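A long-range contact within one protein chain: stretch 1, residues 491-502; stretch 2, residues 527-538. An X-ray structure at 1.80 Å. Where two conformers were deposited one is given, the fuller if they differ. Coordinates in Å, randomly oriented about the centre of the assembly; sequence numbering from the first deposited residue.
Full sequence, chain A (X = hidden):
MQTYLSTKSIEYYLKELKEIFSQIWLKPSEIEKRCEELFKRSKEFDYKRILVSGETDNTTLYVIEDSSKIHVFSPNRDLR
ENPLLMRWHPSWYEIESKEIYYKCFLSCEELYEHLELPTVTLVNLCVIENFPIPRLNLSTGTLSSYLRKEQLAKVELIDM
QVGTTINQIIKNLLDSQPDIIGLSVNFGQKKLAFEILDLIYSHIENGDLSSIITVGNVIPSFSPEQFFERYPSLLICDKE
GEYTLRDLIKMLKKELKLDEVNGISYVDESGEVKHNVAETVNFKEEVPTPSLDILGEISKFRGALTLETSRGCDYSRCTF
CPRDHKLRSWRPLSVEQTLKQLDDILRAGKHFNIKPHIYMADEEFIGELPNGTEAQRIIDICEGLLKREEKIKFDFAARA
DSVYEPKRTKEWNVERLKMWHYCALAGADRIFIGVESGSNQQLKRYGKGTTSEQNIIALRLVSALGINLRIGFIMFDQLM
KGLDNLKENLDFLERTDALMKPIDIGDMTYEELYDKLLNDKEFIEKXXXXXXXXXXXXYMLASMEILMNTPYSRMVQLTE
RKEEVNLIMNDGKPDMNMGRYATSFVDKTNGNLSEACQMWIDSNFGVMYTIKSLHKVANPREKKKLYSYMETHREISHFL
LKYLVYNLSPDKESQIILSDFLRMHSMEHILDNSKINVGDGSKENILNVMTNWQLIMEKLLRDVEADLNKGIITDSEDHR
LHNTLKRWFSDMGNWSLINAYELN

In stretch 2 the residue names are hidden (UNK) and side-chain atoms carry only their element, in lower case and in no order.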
# COMPACT_ATOMS: atom_id res chain seq x y z
N ASP A 491 4.59 -20.93 20.78
CA ASP A 491 3.51 -21.91 20.85
C ASP A 491 2.43 -21.62 19.81
O ASP A 491 2.00 -22.52 19.08
CB ASP A 491 2.89 -21.91 22.25
CG ASP A 491 3.78 -22.58 23.29
OD1 ASP A 491 4.78 -23.22 22.91
OD2 ASP A 491 3.45 -22.46 24.50
N PHE A 492 1.95 -20.37 19.77
CA PHE A 492 0.97 -19.96 18.77
C PHE A 492 1.44 -20.29 17.35
O PHE A 492 0.69 -20.88 16.55
CB PHE A 492 0.70 -18.46 18.89
CG PHE A 492 -0.16 -17.88 17.79
CD1 PHE A 492 -1.55 -17.88 17.90
CD2 PHE A 492 0.41 -17.31 16.67
CE1 PHE A 492 -2.35 -17.33 16.90
CE2 PHE A 492 -0.39 -16.77 15.66
CZ PHE A 492 -1.77 -16.77 15.79
N LEU A 493 2.67 -19.90 17.02
CA LEU A 493 3.21 -20.07 15.67
C LEU A 493 3.40 -21.53 15.29
O LEU A 493 3.41 -21.85 14.09
CB LEU A 493 4.53 -19.32 15.54
CG LEU A 493 4.38 -17.80 15.62
CD1 LEU A 493 5.71 -17.20 15.91
CD2 LEU A 493 3.83 -17.25 14.28
N GLU A 494 3.57 -22.42 16.26
CA GLU A 494 3.71 -23.85 16.01
C GLU A 494 2.38 -24.58 15.92
O GLU A 494 2.37 -25.78 15.63
CB GLU A 494 4.59 -24.48 17.10
CG GLU A 494 6.04 -24.09 16.97
CD GLU A 494 6.86 -24.35 18.22
OE1 GLU A 494 6.54 -25.31 18.96
OE2 GLU A 494 7.82 -23.57 18.47
N ARG A 495 1.25 -23.90 16.14
CA ARG A 495 -0.04 -24.59 16.09
C ARG A 495 -0.32 -25.10 14.68
O ARG A 495 -0.12 -24.37 13.69
CB ARG A 495 -1.16 -23.68 16.57
CG ARG A 495 -1.12 -23.50 18.08
CD ARG A 495 -2.30 -22.75 18.59
NE ARG A 495 -3.55 -23.47 18.39
CZ ARG A 495 -4.69 -23.13 18.98
NH1 ARG A 495 -4.72 -22.09 19.80
NH2 ARG A 495 -5.79 -23.82 18.75
N THR A 496 -0.77 -26.35 14.58
CA THR A 496 -1.11 -26.97 13.31
C THR A 496 -2.61 -27.15 13.14
O THR A 496 -3.05 -27.79 12.17
CB THR A 496 -0.38 -28.31 13.17
OG1 THR A 496 -0.67 -29.15 14.30
CG2 THR A 496 1.12 -28.08 13.10
N ASP A 497 -3.42 -26.60 14.04
CA ASP A 497 -4.87 -26.70 13.91
C ASP A 497 -5.50 -25.39 13.44
O ASP A 497 -6.69 -25.17 13.66
CB ASP A 497 -5.48 -27.13 15.24
CG ASP A 497 -5.25 -26.12 16.35
OD1 ASP A 497 -4.27 -25.35 16.25
OD2 ASP A 497 -6.03 -26.12 17.32
N ALA A 498 -4.72 -24.54 12.78
CA ALA A 498 -5.21 -23.26 12.28
C ALA A 498 -5.38 -23.26 10.77
O ALA A 498 -6.43 -22.88 10.26
CB ALA A 498 -4.26 -22.13 12.70
N LEU A 499 -4.38 -23.72 10.02
CA LEU A 499 -4.44 -23.62 8.57
C LEU A 499 -5.21 -24.80 7.99
O LEU A 499 -4.81 -25.96 8.18
CB LEU A 499 -3.03 -23.52 7.99
CG LEU A 499 -2.17 -22.39 8.58
CD1 LEU A 499 -0.76 -22.39 7.99
CD2 LEU A 499 -2.85 -21.03 8.38
N MET A 500 -6.30 -24.51 7.30
CA MET A 500 -7.17 -25.51 6.70
C MET A 500 -6.94 -25.59 5.20
O MET A 500 -6.65 -24.59 4.54
CB MET A 500 -8.65 -25.20 6.95
CG MET A 500 -9.06 -25.14 8.41
SD MET A 500 -9.00 -26.75 9.23
CE MET A 500 -7.62 -26.48 10.31
N LYS A 501 -7.09 -26.80 4.67
CA LYS A 501 -7.18 -26.96 3.23
C LYS A 501 -8.47 -26.31 2.75
O LYS A 501 -9.41 -26.14 3.53
CB LYS A 501 -7.20 -28.44 2.85
CG LYS A 501 -5.95 -29.20 3.19
CD LYS A 501 -6.16 -30.68 2.88
CE LYS A 501 -4.85 -31.45 2.90
NZ LYS A 501 -5.06 -32.91 2.72
N PRO A 502 -8.55 -25.95 1.47
CA PRO A 502 -9.83 -25.51 0.91
C PRO A 502 -10.87 -26.60 1.09
O PRO A 502 -10.67 -27.75 0.68
CB PRO A 502 -9.52 -25.27 -0.58
CG PRO A 502 -8.04 -24.98 -0.60
CD PRO A 502 -7.45 -25.84 0.49
N UNK A 527 -9.43 -31.76 8.00
CA UNK A 527 -9.24 -30.79 6.94
C UNK A 527 -7.99 -29.93 7.08
O UNK A 527 -7.71 -29.12 6.18
c UNK A 527 -11.70 -30.60 6.34
c UNK A 527 -13.07 -31.49 4.86
c UNK A 527 -12.78 -31.10 7.00
n UNK A 527 -11.92 -30.87 5.01
c UNK A 527 -10.48 -29.89 6.84
n UNK A 527 -13.62 -31.64 6.06
N UNK A 528 -7.21 -30.09 8.14
CA UNK A 528 -6.04 -29.25 8.34
C UNK A 528 -5.00 -29.51 7.25
O UNK A 528 -4.92 -30.60 6.68
c UNK A 528 -4.18 -31.10 11.25
n UNK A 528 -3.02 -32.85 12.65
c UNK A 528 -3.29 -32.35 11.27
c UNK A 528 -4.67 -30.82 9.83
c UNK A 528 -5.43 -29.50 9.72
N UNK A 529 -4.21 -28.48 6.93
CA UNK A 529 -3.06 -28.73 6.06
C UNK A 529 -1.92 -29.41 6.80
O UNK A 529 -1.03 -29.98 6.15
c UNK A 529 -2.50 -27.44 5.43
c UNK A 529 -3.58 -26.65 4.65
o UNK A 529 -1.92 -26.61 6.46
N UNK A 530 -1.93 -29.37 8.13
CA UNK A 530 -0.80 -29.85 8.90
C UNK A 530 0.38 -28.90 8.96
O UNK A 530 1.38 -29.23 9.61
N UNK A 531 0.30 -27.74 8.32
CA UNK A 531 1.42 -26.81 8.39
C UNK A 531 1.24 -25.85 9.56
O UNK A 531 0.13 -25.40 9.83
c UNK A 531 1.53 -26.01 7.10
n UNK A 531 3.90 -28.15 4.63
c UNK A 531 2.36 -26.18 4.76
c UNK A 531 1.59 -26.88 5.86
c UNK A 531 3.04 -27.21 3.85
N UNK A 532 2.32 -25.53 10.27
CA UNK A 532 2.21 -24.59 11.39
C UNK A 532 2.00 -23.16 10.90
O UNK A 532 2.30 -22.80 9.76
c UNK A 532 3.65 -26.17 10.19
c UNK A 532 3.54 -24.73 12.12
c UNK A 532 4.48 -25.37 11.15
N UNK A 533 1.47 -22.34 11.82
CA UNK A 533 1.12 -20.96 11.49
C UNK A 533 2.33 -20.19 10.98
O UNK A 533 2.20 -19.36 10.08
c UNK A 533 -0.86 -20.90 13.05
c UNK A 533 0.49 -20.27 12.72
c UNK A 533 0.33 -18.77 12.46
N UNK A 534 3.53 -20.44 11.53
CA UNK A 534 4.67 -19.63 11.11
C UNK A 534 4.93 -19.74 9.61
O UNK A 534 5.59 -18.85 9.06
c UNK A 534 7.59 -23.97 11.49
c UNK A 534 7.15 -21.78 10.56
o UNK A 534 8.11 -25.25 11.37
c UNK A 534 6.45 -22.29 12.79
c UNK A 534 5.94 -19.98 11.90
c UNK A 534 6.99 -23.59 12.67
c UNK A 534 7.68 -23.08 10.43
c UNK A 534 6.50 -21.39 11.73
N UNK A 535 4.40 -20.76 8.93
CA UNK A 535 4.61 -20.87 7.49
C UNK A 535 3.97 -19.72 6.71
O UNK A 535 4.36 -19.49 5.56
c UNK A 535 4.85 -23.40 7.61
c UNK A 535 4.10 -22.22 6.95
o UNK A 535 2.69 -22.37 7.18
N UNK A 536 3.01 -18.98 7.27
CA UNK A 536 2.39 -17.88 6.55
C UNK A 536 2.77 -16.51 7.12
O UNK A 536 2.17 -15.49 6.75
c UNK A 536 0.86 -18.04 6.47
c UNK A 536 0.50 -19.33 5.74
c UNK A 536 -1.25 -17.77 7.86
c UNK A 536 0.24 -18.03 7.87
N UNK A 537 3.79 -16.45 7.99
CA UNK A 537 4.26 -15.18 8.53
C UNK A 537 4.98 -14.41 7.44
O UNK A 537 5.84 -14.96 6.75
c UNK A 537 4.33 -15.85 10.94
c UNK A 537 5.94 -14.14 10.08
c UNK A 537 5.17 -15.41 9.75
N UNK A 538 4.62 -13.14 7.28
CA UNK A 538 5.18 -12.31 6.21
C UNK A 538 6.67 -12.08 6.41
O UNK A 538 7.45 -12.13 5.45
o UNK A 538 5.02 -10.10 5.21
c UNK A 538 4.43 -10.98 6.15
O HOH W 1 -1.89 -24.43 11.38
O HOH W 2 -2.72 -27.10 9.65
O HOH W 3 -0.67 -31.69 12.93
O HOH W 4 -3.37 -30.14 14.83
O HOH W 5 -10.69 -30.32 2.32

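Position 527 carries one carbon followed by a five-membered ring of three carbons and two nitrogens; the first carbon lies near M500 SD, while the ring leads away from stretch 1. Only histidine provides such a ring. The backbone of H527 makes the closer contact: K501 N donates to H527 O at 2.8 Å with an N-H...O angle of 163°.

Position 528 has four carbons in a row ending in nitrogen, and this extended chain passes T496 and the end of M500; it is lysine. K528 is the first residue to leave helical phi/psi, and its CA lies 4.2 Å from M500 CA at a single beta bridge. K528 CD is 3.6 Å from T496 O, and water 3 links K528 NZ (2.6 Å) to T496 OG1 (2.9 Å).

At 529 one carbon bears an oxygen and a carbon, the oxygen near L499 and the carbon against K501, the pattern of threonine. T529 N donates to L499 O at 2.9 Å and a nearly straight 171°, completing the bridge, while T529 CG2 packs 3.8 Å from K501 CG.

Position 530 has no side-chain atoms, and its backbone carbonyl lies near T496; it is glycine, which its phi of 78° by itself favours. Water 2 accepts weakly from G530 N (2.8 Å) and reaches T496 O at 2.6 Å.

Position 531 again shows four carbons ending in nitrogen, pointing away from stretch 1 and only brushing L499. It is a second lysine, and K531 contributes mainly its carbonyl: water 1 lies 2.7 Å from K531 O, 2.9 Å from R495 O and 2.9 Å from L499 N, from which it accepts. K531 N also donates to T529 OG1 (3.1 Å), bracing the turn.

At 532 three carbons close a ring onto the backbone nitrogen, beside L493 and T496, giving proline. P532 CA makes a CA-H...O contact with R495 O at 3.3 Å, and P532 CB lies 3.5 Å from L493 O.

Position 533 has one carbon carrying two more, and these point toward A498 and F492; it is valine. V533 CG2 meets A498 CB at 3.6 Å, and V533 CG1 meets F492 CE2 at 3.8 Å. V533 N donates weakly to R495 O (3.2 Å, 134°).

At 534 a carbon leads to a six-carbon ring bearing oxygen, its edge approached by E494: tyrosine. Y534 N donates to L493 O at 2.9 Å and 150°, and E494 CG is 4.4 Å from Y534 CE2.

Position 535, one carbon carrying an oxygen and a carbon, with the oxygen near L499, is threonine. T535 OG1 donates to P532 O (2.6 Å) and lies 3.5 Å from L499 CD1.

Position 536 has four carbons forked at the first, the longer arm reaching L499, so it is isoleucine; I536 CD1 packs 3.7 Å from L499 CD2.

The three forked carbons at 537 touch L493 and give valine, with V537 CG2 3.7 Å from L493 CD2. At 538 one carbon and one oxygen, out of reach of stretch 1, give serine.

The contact, burying 936 Å² in all, is thus fastened by backbone hydrogen bonds at both ends. Waters 1 and 2 connect the loops between them, and V533 and L499 contribute large apolar surfaces.

Stretch 2 (527-538) HKTGKPVYTIVS
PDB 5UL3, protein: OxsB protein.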